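Long-range contacts in predicted ATPase of the ABC class (Vibrio vulnificus, PDB 5D6A), which binds the ATP analogue AMP-PNP and, as an ATPase of the ABC class, probably hydrolyses ATP: residues 62-73 against 144-152; 480-490 against 506-517. One frame throughout, in Å; residues are numbered along the deposited sequence.

Interaction 1. Residues 62-73 against 144-152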
loop_
_atom_site.group_PDB
_atom_site.type_symbol
_atom_site.label_atom_id
_atom_site.label_comp_id
_atom_site.label_asym_id
_atom_site.label_seq_id
_atom_site.Cartn_x
_atom_site.Cartn_y
_atom_site.Cartn_z
ATOM N N ILE A 62 16.523 -22.970 -15.062
ATOM C CA ILE A 62 16.732 -23.827 -13.911
ATOM C C ILE A 62 17.083 -22.968 -12.701
ATOM O O ILE A 62 18.069 -22.230 -12.721
ATOM C CB ILE A 62 17.884 -24.825 -14.165
ATOM C CG1 ILE A 62 17.581 -25.708 -15.383
ATOM C CG2 ILE A 62 18.139 -25.683 -12.933
ATOM C CD1 ILE A 62 16.345 -26.572 -15.244
ATOM N N GLN A 63 16.266 -23.059 -11.657
ATOM C CA GLN A 63 16.514 -22.317 -10.426
ATOM C C GLN A 63 17.851 -22.751 -9.839
ATOM O O GLN A 63 18.243 -23.910 -9.974
ATOM C CB GLN A 63 15.393 -22.571 -9.414
ATOM C CG GLN A 63 15.226 -24.032 -9.014
ATOM C CD GLN A 63 14.012 -24.278 -8.135
ATOM O OE1 GLN A 63 13.298 -25.264 -8.311
ATOM N NE2 GLN A 63 13.762 -23.372 -7.197
ATOM N N SER A 64 18.549 -21.819 -9.196
ATOM C CA SER A 64 19.848 -22.107 -8.592
ATOM C C SER A 64 19.723 -22.503 -7.122
ATOM O O SER A 64 20.722 -22.804 -6.471
ATOM C CB SER A 64 20.756 -20.881 -8.703
ATOM O OG SER A 64 20.208 -19.778 -7.999
ATOM N N ASP A 65 18.497 -22.516 -6.609
ATOM C CA ASP A 65 18.262 -22.821 -5.206
ATOM C C ASP A 65 16.832 -23.327 -5.002
ATOM O O ASP A 65 15.890 -22.721 -5.511
ATOM C CB ASP A 65 18.484 -21.538 -4.390
ATOM C CG ASP A 65 18.230 -21.722 -2.901
ATOM O OD1 ASP A 65 18.549 -22.800 -2.356
ATOM O OD2 ASP A 65 17.733 -20.762 -2.268
ATOM N N PRO A 66 16.662 -24.448 -4.270
ATOM C CA PRO A 66 15.315 -24.951 -3.998
ATOM C C PRO A 66 14.393 -23.881 -3.412
ATOM O O PRO A 66 13.190 -23.886 -3.685
ATOM C CB PRO A 66 15.557 -26.048 -2.961
ATOM C CG PRO A 66 16.927 -26.546 -3.245
ATOM C CD PRO A 66 17.703 -25.405 -3.846
ATOM N N TYR A 67 14.963 -22.973 -2.620
ATOM C CA TYR A 67 14.194 -21.897 -1.987
ATOM C C TYR A 67 14.104 -20.613 -2.828
ATOM O O TYR A 67 13.664 -19.576 -2.328
ATOM C CB TYR A 67 14.760 -21.579 -0.596
ATOM C CG TYR A 67 14.662 -22.734 0.380
ATOM C CD1 TYR A 67 13.466 -23.011 1.041
ATOM C CD2 TYR A 67 15.764 -23.541 0.651
ATOM C CE1 TYR A 67 13.369 -24.064 1.936
ATOM C CE2 TYR A 67 15.677 -24.596 1.547
ATOM C CZ TYR A 67 14.478 -24.853 2.186
ATOM O OH TYR A 67 14.385 -25.898 3.075
ATOM N N ALA A 68 14.515 -20.678 -4.093
ATOM C CA ALA A 68 14.423 -19.525 -4.990
ATOM C C ALA A 68 13.228 -19.752 -5.908
ATOM O O ALA A 68 12.582 -20.796 -5.828
ATOM C CB ALA A 68 15.699 -19.370 -5.799
ATOM N N SER A 69 12.927 -18.784 -6.772
ATOM C CA SER A 69 11.801 -18.922 -7.699
ATOM C C SER A 69 11.927 -20.227 -8.481
ATOM O O SER A 69 13.000 -20.548 -8.992
ATOM C CB SER A 69 11.730 -17.736 -8.656
ATOM O OG SER A 69 11.485 -16.532 -7.952
ATOM N N ALA A 70 10.824 -20.968 -8.569
ATOM C CA ALA A 70 10.798 -22.272 -9.242
ATOM C C ALA A 70 11.269 -22.239 -10.696
ATOM O O ALA A 70 11.184 -21.213 -11.371
ATOM C CB ALA A 70 9.404 -22.878 -9.155
ATOM N N SER A 71 11.767 -23.379 -11.164
ATOM C CA SER A 71 12.250 -23.508 -12.533
ATOM C C SER A 71 11.095 -23.394 -13.516
ATOM O O SER A 71 10.022 -23.947 -13.283
ATOM C CB SER A 71 12.958 -24.849 -12.732
ATOM O OG SER A 71 14.100 -24.948 -11.905
ATOM N N ARG A 72 11.331 -22.680 -14.615
ATOM C CA ARG A 72 10.312 -22.462 -15.636
ATOM C C ARG A 72 10.288 -23.586 -16.674
ATOM O O ARG A 72 11.333 -24.008 -17.178
ATOM C CB ARG A 72 10.553 -21.131 -16.346
ATOM C CG ARG A 72 10.577 -19.914 -15.434
ATOM C CD ARG A 72 10.741 -18.653 -16.262
ATOM N NE ARG A 72 10.815 -17.431 -15.459
ATOM C CZ ARG A 72 9.767 -16.730 -15.023
ATOM N NH1 ARG A 72 8.522 -17.127 -15.275
ATOM N NH2 ARG A 72 9.966 -15.627 -14.314
ATOM N N PHE A 73 9.079 -24.057 -16.979
ATOM C CA PHE A 73 8.843 -25.121 -17.954
ATOM C C PHE A 73 7.792 -24.684 -18.971
ATOM O O PHE A 73 6.993 -23.789 -18.703
ATOM C CB PHE A 73 8.335 -26.384 -17.250
ATOM C CG PHE A 73 9.407 -27.199 -16.581
ATOM C CD1 PHE A 73 10.137 -26.688 -15.515
ATOM C CD2 PHE A 73 9.643 -28.509 -16.983
ATOM C CE1 PHE A 73 11.111 -27.454 -14.896
ATOM C CE2 PHE A 73 10.610 -29.281 -16.359
ATOM C CZ PHE A 73 11.345 -28.754 -15.314
ATOM N N VAL A 144 8.104 -25.487 -12.075
ATOM C CA VAL A 144 8.315 -26.781 -11.428
ATOM C C VAL A 144 9.421 -26.634 -10.385
ATOM O O VAL A 144 10.588 -26.457 -10.732
ATOM C CB VAL A 144 8.710 -27.882 -12.435
ATOM C CG1 VAL A 144 9.028 -29.188 -11.714
ATOM C CG2 VAL A 144 7.605 -28.090 -13.461
ATOM N N ASN A 145 9.048 -26.698 -9.112
ATOM C CA ASN A 145 10.013 -26.577 -8.030
ATOM C C ASN A 145 10.797 -27.884 -7.896
ATOM O O ASN A 145 10.307 -28.859 -7.325
ATOM C CB ASN A 145 9.297 -26.227 -6.722
ATOM C CG ASN A 145 10.256 -25.886 -5.601
ATOM O OD1 ASN A 145 11.474 -25.920 -5.771
ATOM N ND2 ASN A 145 9.708 -25.545 -4.445
ATOM N N LEU A 146 12.015 -27.893 -8.434
ATOM C CA LEU A 146 12.870 -29.083 -8.411
ATOM C C LEU A 146 13.287 -29.449 -6.979
ATOM O O LEU A 146 13.807 -28.602 -6.250
ATOM C CB LEU A 146 14.099 -28.861 -9.297
ATOM C CG LEU A 146 13.797 -28.558 -10.772
ATOM C CD1 LEU A 146 15.072 -28.230 -11.531
ATOM C CD2 LEU A 146 13.068 -29.718 -11.435
ATOM N N PRO A 147 13.068 -30.720 -6.582
ATOM C CA PRO A 147 13.353 -31.193 -5.227
ATOM C C PRO A 147 14.806 -31.566 -4.947
ATOM O O PRO A 147 15.606 -31.737 -5.868
ATOM C CB PRO A 147 12.483 -32.443 -5.123
ATOM C CG PRO A 147 12.500 -32.998 -6.504
ATOM C CD PRO A 147 12.559 -31.811 -7.434
ATOM N N ALA A 148 15.113 -31.705 -3.660
ATOM C CA ALA A 148 16.447 -32.057 -3.199
ATOM C C ALA A 148 16.417 -32.268 -1.688
ATOM O O ALA A 148 15.503 -31.793 -1.012
ATOM C CB ALA A 148 17.436 -30.958 -3.560
ATOM N N GLU A 149 17.416 -32.979 -1.168
ATOM C CA GLU A 149 17.513 -33.233 0.275
ATOM C C GLU A 149 18.384 -32.150 0.916
ATOM O O GLU A 149 19.465 -32.422 1.439
ATOM C CB GLU A 149 18.062 -34.644 0.559
ATOM C CG GLU A 149 19.407 -34.964 -0.088
ATOM C CD GLU A 149 19.943 -36.339 0.277
ATOM O OE1 GLU A 149 19.226 -37.105 0.955
ATOM O OE2 GLU A 149 21.087 -36.656 -0.118
ATOM N N GLY A 150 17.886 -30.918 0.876
ATOM C CA GLY A 150 18.617 -29.770 1.397
ATOM C C GLY A 150 19.339 -29.112 0.238
ATOM O O GLY A 150 19.121 -27.936 -0.058
ATOM N N ARG A 151 20.199 -29.887 -0.420
ATOM C CA ARG A 151 20.945 -29.395 -1.581
ATOM C C ARG A 151 21.263 -30.528 -2.564
ATOM O O ARG A 151 21.405 -30.290 -3.760
ATOM C CB ARG A 151 22.242 -28.729 -1.133
ATOM C CG ARG A 151 22.900 -27.836 -2.177
ATOM C CD ARG A 151 22.098 -26.558 -2.386
ATOM N NE ARG A 151 22.816 -25.579 -3.200
ATOM C CZ ARG A 151 22.371 -24.353 -3.474
ATOM N NH1 ARG A 151 23.105 -23.536 -4.222
ATOM N NH2 ARG A 151 21.198 -23.934 -3.005
ATOM N N ASP A 152 21.395 -31.755 -2.058
ATOM C CA ASP A 152 21.675 -32.901 -2.922
ATOM C C ASP A 152 20.419 -33.263 -3.716
ATOM O O ASP A 152 19.321 -33.341 -3.165
ATOM C CB ASP A 152 22.169 -34.100 -2.106
ATOM C CG ASP A 152 23.451 -33.805 -1.346
ATOM O OD1 ASP A 152 23.923 -32.649 -1.386
ATOM O OD2 ASP A 152 23.983 -34.732 -0.701
#

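Interaction 2. Residues 480-490 against 506-517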
loop_
_atom_site.group_PDB
_atom_site.type_symbol
_atom_site.label_atom_id
_atom_site.label_comp_id
_atom_site.label_asym_id
_atom_site.label_seq_id
_atom_site.Cartn_x
_atom_site.Cartn_y
_atom_site.Cartn_z
ATOM N N VAL A 480 14.250 -7.103 -14.453
ATOM C CA VAL A 480 12.851 -6.768 -14.757
ATOM C C VAL A 480 11.904 -7.710 -14.023
ATOM O O VAL A 480 11.747 -8.864 -14.416
ATOM C CB VAL A 480 12.540 -6.858 -16.268
ATOM C CG1 VAL A 480 11.079 -6.499 -16.528
ATOM C CG2 VAL A 480 13.460 -5.952 -17.071
ATOM N N SER A 481 11.266 -7.215 -12.965
ATOM C CA SER A 481 10.339 -8.026 -12.173
ATOM C C SER A 481 9.398 -7.191 -11.327
ATOM O O SER A 481 9.677 -6.037 -11.008
ATOM C CB SER A 481 11.104 -8.948 -11.234
ATOM O OG SER A 481 11.978 -9.806 -11.942
ATOM N N ALA A 482 8.295 -7.812 -10.936
ATOM C CA ALA A 482 7.291 -7.164 -10.118
ATOM C C ALA A 482 7.201 -7.830 -8.754
ATOM O O ALA A 482 7.354 -9.048 -8.638
ATOM C CB ALA A 482 5.943 -7.236 -10.813
ATOM N N LYS A 483 6.975 -7.015 -7.724
ATOM C CA LYS A 483 6.773 -7.501 -6.364
ATOM C C LYS A 483 5.308 -7.268 -6.055
ATOM O O LYS A 483 4.935 -6.246 -5.475
ATOM C CB LYS A 483 7.664 -6.777 -5.353
ATOM C CG LYS A 483 9.141 -7.102 -5.488
ATOM C CD LYS A 483 9.949 -6.476 -4.361
ATOM C CE LYS A 483 11.417 -6.864 -4.449
ATOM N NZ LYS A 483 12.221 -6.293 -3.330
ATOM N N GLY A 484 4.478 -8.218 -6.470
ATOM C CA GLY A 484 3.040 -8.119 -6.280
ATOM C C GLY A 484 2.460 -7.159 -7.297
ATOM O O GLY A 484 2.984 -7.023 -8.400
ATOM N N LYS A 485 1.376 -6.490 -6.920
ATOM C CA LYS A 485 0.713 -5.526 -7.794
ATOM C C LYS A 485 1.202 -4.105 -7.535
ATOM O O LYS A 485 1.139 -3.251 -8.418
ATOM C CB LYS A 485 -0.800 -5.562 -7.559
ATOM C CG LYS A 485 -1.446 -6.919 -7.783
ATOM C CD LYS A 485 -2.945 -6.893 -7.504
ATOM C CE LYS A 485 -3.263 -6.575 -6.047
ATOM N NZ LYS A 485 -4.722 -6.654 -5.752
ATOM N N ASP A 486 1.693 -3.863 -6.322
ATOM C CA ASP A 486 2.125 -2.534 -5.897
ATOM C C ASP A 486 3.448 -2.027 -6.459
ATOM O O ASP A 486 3.591 -0.830 -6.677
ATOM C CB ASP A 486 2.197 -2.483 -4.367
ATOM C CG ASP A 486 0.841 -2.648 -3.710
ATOM O OD1 ASP A 486 -0.178 -2.703 -4.433
ATOM O OD2 ASP A 486 0.795 -2.717 -2.464
ATOM N N SER A 487 4.410 -2.913 -6.689
ATOM C CA SER A 487 5.728 -2.472 -7.150
ATOM C C SER A 487 6.212 -3.119 -8.442
ATOM O O SER A 487 5.875 -4.258 -8.745
ATOM C CB SER A 487 6.761 -2.720 -6.047
ATOM O OG SER A 487 8.060 -2.321 -6.454
ATOM N N LEU A 488 7.011 -2.362 -9.190
ATOM C CA LEU A 488 7.607 -2.821 -10.442
ATOM C C LEU A 488 9.066 -2.395 -10.489
ATOM O O LEU A 488 9.372 -1.204 -10.430
ATOM C CB LEU A 488 6.879 -2.239 -11.652
ATOM C CG LEU A 488 7.562 -2.491 -13.006
ATOM C CD1 LEU A 488 7.778 -3.978 -13.265
ATOM C CD2 LEU A 488 6.760 -1.853 -14.130
ATOM N N ARG A 489 9.960 -3.371 -10.603
ATOM C CA ARG A 489 11.383 -3.094 -10.663
ATOM C C ARG A 489 11.897 -3.145 -12.101
ATOM O O ARG A 489 11.701 -4.133 -12.811
ATOM C CB ARG A 489 12.163 -4.076 -9.795
ATOM C CG ARG A 489 13.654 -3.788 -9.789
ATOM C CD ARG A 489 14.415 -4.703 -8.855
ATOM N NE ARG A 489 15.847 -4.437 -8.917
ATOM C CZ ARG A 489 16.754 -5.020 -8.143
ATOM N NH1 ARG A 489 16.385 -5.907 -7.223
ATOM N NH2 ARG A 489 18.036 -4.708 -8.284
ATOM N N PHE A 490 12.557 -2.066 -12.510
ATOM C CA PHE A 490 13.129 -1.950 -13.838
ATOM C C PHE A 490 14.560 -1.475 -13.614
ATOM O O PHE A 490 14.821 -0.280 -13.470
ATOM C CB PHE A 490 12.307 -0.967 -14.673
ATOM C CG PHE A 490 12.652 -0.968 -16.134
ATOM C CD1 PHE A 490 12.207 -1.992 -16.961
ATOM C CD2 PHE A 490 13.381 0.071 -16.695
ATOM C CE1 PHE A 490 12.509 -1.995 -18.313
ATOM C CE2 PHE A 490 13.682 0.075 -18.046
ATOM C CZ PHE A 490 13.246 -0.960 -18.857
ATOM N N SER A 506 -0.196 -9.471 -10.750
ATOM C CA SER A 506 1.198 -9.069 -10.837
ATOM C C SER A 506 1.716 -9.466 -12.219
ATOM O O SER A 506 2.733 -8.951 -12.673
ATOM C CB SER A 506 2.034 -9.731 -9.744
ATOM O OG SER A 506 2.049 -11.131 -9.907
ATOM N N ASP A 507 1.009 -10.395 -12.873
ATOM C CA ASP A 507 1.373 -10.841 -14.221
ATOM C C ASP A 507 1.347 -9.673 -15.183
ATOM O O ASP A 507 2.237 -9.537 -16.012
ATOM C CB ASP A 507 0.426 -11.933 -14.730
ATOM C CG ASP A 507 0.555 -13.236 -13.959
ATOM O OD1 ASP A 507 1.288 -13.279 -12.947
ATOM O OD2 ASP A 507 -0.084 -14.226 -14.371
ATOM N N GLU A 508 0.320 -8.834 -15.086
ATOM C CA GLU A 508 0.257 -7.669 -15.970
ATOM C C GLU A 508 1.309 -6.621 -15.585
ATOM O O GLU A 508 1.755 -5.859 -16.434
ATOM C CB GLU A 508 -1.175 -7.092 -16.125
ATOM C CG GLU A 508 -1.984 -6.877 -14.856
ATOM C CD GLU A 508 -3.427 -6.459 -15.130
ATOM O OE1 GLU A 508 -3.723 -5.949 -16.230
ATOM O OE2 GLU A 508 -4.272 -6.630 -14.229
ATOM N N VAL A 509 1.731 -6.615 -14.321
ATOM C CA VAL A 509 2.787 -5.698 -13.878
ATOM C C VAL A 509 4.104 -6.155 -14.519
ATOM O O VAL A 509 4.905 -5.330 -14.970
ATOM C CB VAL A 509 2.919 -5.638 -12.342
ATOM C CG1 VAL A 509 4.072 -4.730 -11.935
ATOM C CG2 VAL A 509 1.626 -5.146 -11.716
ATOM N N ASN A 510 4.325 -7.469 -14.556
ATOM C CA ASN A 510 5.515 -8.013 -15.206
ATOM C C ASN A 510 5.470 -7.672 -16.684
ATOM O O ASN A 510 6.474 -7.264 -17.264
ATOM C CB ASN A 510 5.616 -9.530 -15.025
ATOM C CG ASN A 510 6.093 -9.926 -13.642
ATOM O OD1 ASN A 510 6.961 -9.272 -13.057
ATOM N ND2 ASN A 510 5.558 -11.027 -13.124
ATOM N N ALA A 511 4.294 -7.827 -17.282
ATOM C CA ALA A 511 4.116 -7.519 -18.694
ATOM C C ALA A 511 4.418 -6.050 -18.959
ATOM O O ALA A 511 4.989 -5.715 -19.990
ATOM C CB ALA A 511 2.708 -7.867 -19.147
ATOM N N ILE A 512 4.036 -5.179 -18.023
ATOM C CA ILE A 512 4.303 -3.747 -18.160
ATOM C C ILE A 512 5.813 -3.530 -18.241
ATOM O O ILE A 512 6.297 -2.764 -19.076
ATOM C CB ILE A 512 3.691 -2.930 -16.995
ATOM C CG1 ILE A 512 2.162 -2.881 -17.130
ATOM C CG2 ILE A 512 4.222 -1.501 -16.996
ATOM C CD1 ILE A 512 1.444 -2.277 -15.941
ATOM N N GLY A 513 6.556 -4.221 -17.383
ATOM C CA GLY A 513 8.007 -4.110 -17.377
ATOM C C GLY A 513 8.622 -4.612 -18.671
ATOM O O GLY A 513 9.603 -4.045 -19.161
ATOM N N TRP A 514 8.053 -5.675 -19.237
ATOM C CA TRP A 514 8.587 -6.216 -20.488
ATOM C C TRP A 514 8.191 -5.390 -21.719
ATOM O O TRP A 514 8.783 -5.544 -22.785
ATOM C CB TRP A 514 8.276 -7.707 -20.630
ATOM C CG TRP A 514 9.091 -8.497 -19.656
ATOM C CD1 TRP A 514 8.668 -9.055 -18.485
ATOM C CD2 TRP A 514 10.500 -8.746 -19.732
ATOM N NE1 TRP A 514 9.716 -9.665 -17.843
ATOM C CE2 TRP A 514 10.854 -9.492 -18.587
ATOM C CE3 TRP A 514 11.495 -8.427 -20.665
ATOM C CZ2 TRP A 514 12.162 -9.928 -18.350
ATOM C CZ3 TRP A 514 12.795 -8.860 -20.431
ATOM C CH2 TRP A 514 13.116 -9.602 -19.280
ATOM N N VAL A 515 7.205 -4.508 -21.563
ATOM C CA VAL A 515 6.834 -3.596 -22.641
ATOM C C VAL A 515 7.880 -2.493 -22.641
ATOM O O VAL A 515 8.361 -2.080 -23.692
ATOM C CB VAL A 515 5.427 -2.998 -22.454
ATOM C CG1 VAL A 515 5.201 -1.835 -23.411
ATOM C CG2 VAL A 515 4.368 -4.073 -22.648
ATOM N N TRP A 516 8.229 -2.031 -21.443
ATOM C CA TRP A 516 9.266 -1.011 -21.257
ATOM C C TRP A 516 10.558 -1.504 -21.898
ATOM O O TRP A 516 11.237 -0.759 -22.603
ATOM C CB TRP A 516 9.495 -0.780 -19.761
ATOM C CG TRP A 516 8.371 -0.069 -19.048
ATOM C CD1 TRP A 516 7.089 0.109 -19.487
ATOM C CD2 TRP A 516 8.403 0.426 -17.709
ATOM N NE1 TRP A 516 6.346 0.760 -18.533
ATOM C CE2 TRP A 516 7.125 0.955 -17.426
ATOM C CE3 TRP A 516 9.397 0.501 -16.729
ATOM C CZ2 TRP A 516 6.816 1.550 -16.206
ATOM C CZ3 TRP A 516 9.089 1.092 -15.516
ATOM C CH2 TRP A 516 7.806 1.610 -15.265
ATOM N N TYR A 517 10.875 -2.774 -21.654
ATOM C CA TYR A 517 12.072 -3.406 -22.205
ATOM C C TYR A 517 12.105 -3.277 -23.724
ATOM O O TYR A 517 13.169 -3.097 -24.309
ATOM C CB TYR A 517 12.134 -4.884 -21.791
ATOM C CG TYR A 517 13.352 -5.631 -22.304
ATOM C CD1 TYR A 517 14.568 -5.569 -21.628
ATOM C CD2 TYR A 517 13.283 -6.409 -23.458
ATOM C CE1 TYR A 517 15.682 -6.249 -22.090
ATOM C CE2 TYR A 517 14.392 -7.095 -23.929
ATOM C CZ TYR A 517 15.591 -7.012 -23.244
ATOM O OH TYR A 517 16.696 -7.688 -23.709
#

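Interaction 1. Residues 62-73 against 144-152
The ring of Phe73 lies against Val144, whose CG2 rides over one face of it, 3.7 Å from the ring centroid and 18° off its normal. The beta branch gives valine a short, broad apolar surface, CB and CG2 together, to lay on the ring. Beside this pair the backbones of Ser71 and Val144 form an antiparallel hydrogen-bonded pair: Val144 N gives a good bond to Ser71 O at 2.7 Å, while the return bond from Ser71 N to Val144 O is weak. Past the sheet's end Gln63 takes over from the backbone. Its CG sits between the backbone N and the carbonyl carbon (chi1 60°), and the extended chain beyond carries OE1 to Leu146 N at 2.9 Å. Glutamine suits the place because its amide also offers a donor, NE2, which bonds weakly to Asp65 O. Leu146 CD1 packs against Ser71 OG and Ile62 CG2. Pro66 follows Asp65 in a type I turn ending at Ala68, a position that suits its fixed phi, and its CG packs toward Ala148 CB and Gly150 O. Asp65 OD1 meets the guanidinium edge of Arg151 at NH2 in a 3.0 Å salt bridge; Arg151 also lies against Arg151 of the second subunit. The contact thus continues the pairing of strands 71-78 and 137-144 into loops; helix 155-172 packs on Val144 and Leu146, strand 56-61 on Phe73.

Interaction 2. Residues 480-490 against 506-517
Leu488 points from a beta hairpin, strands 480-483 and 487-490, onto helix 506-519, which covers one face of a three-stranded antiparallel sheet completed by strand 493-496. Its CB touches Val509 CG1 at 3.8 Å; from there CG, anti to the backbone N, sends the methyls on toward the helix. CD1 reaches the backbone at Val509 O, whereas CD2 rests over the face of the Trp516 six-membered ring, 4.0 Å from its centroid, and also meets Ile512 CG2. Gly513 suits this place because Val480 CG1 and Leu488 CD1 occupy the room a CB would need, letting the strands come close to the helix. Val480 CG1 also lies over the five-membered ring of Trp514, a CH-pi contact. At the open end of the hairpin the helix residue Trp516 turns its edge to the face of Phe490 in a T-shaped pair, planes at 74°; helix 468-475 packs on Phe490, and helix 556-564 on Trp516. Ala482 is small enough for Val509 and Asn510 to approach together. Strand 480-483 runs nearly antiparallel to the helix (153°), and the one hydrogen bond between them is weak: Ala482 N to Asn510 OD1, 2.9 Å, bent to 121° at the hydrogen.

From the N terminus, the chain first passes through residues 62-73 and then makes a 70-residue excursion, with the remainder of strand 71-78, helix 92-109, short strands and strand 137-144, before 144-152 closes interaction 1 within the N-terminal ABC-class region. The nucleotide-binding P-loop domain follows. Only then does interaction 2 open, closing a short loop of 15 residues that contains strand 493-496. The two contacts are therefore in series, neither crossing nor enclosing the other. Interaction 1 joins strand ends and loops; interaction 2 seats a hairpin on a helix of the MRB1590-like C-terminal domain. Their centres lie about 23 Å apart and their nearest atoms about 6 Å, without touching.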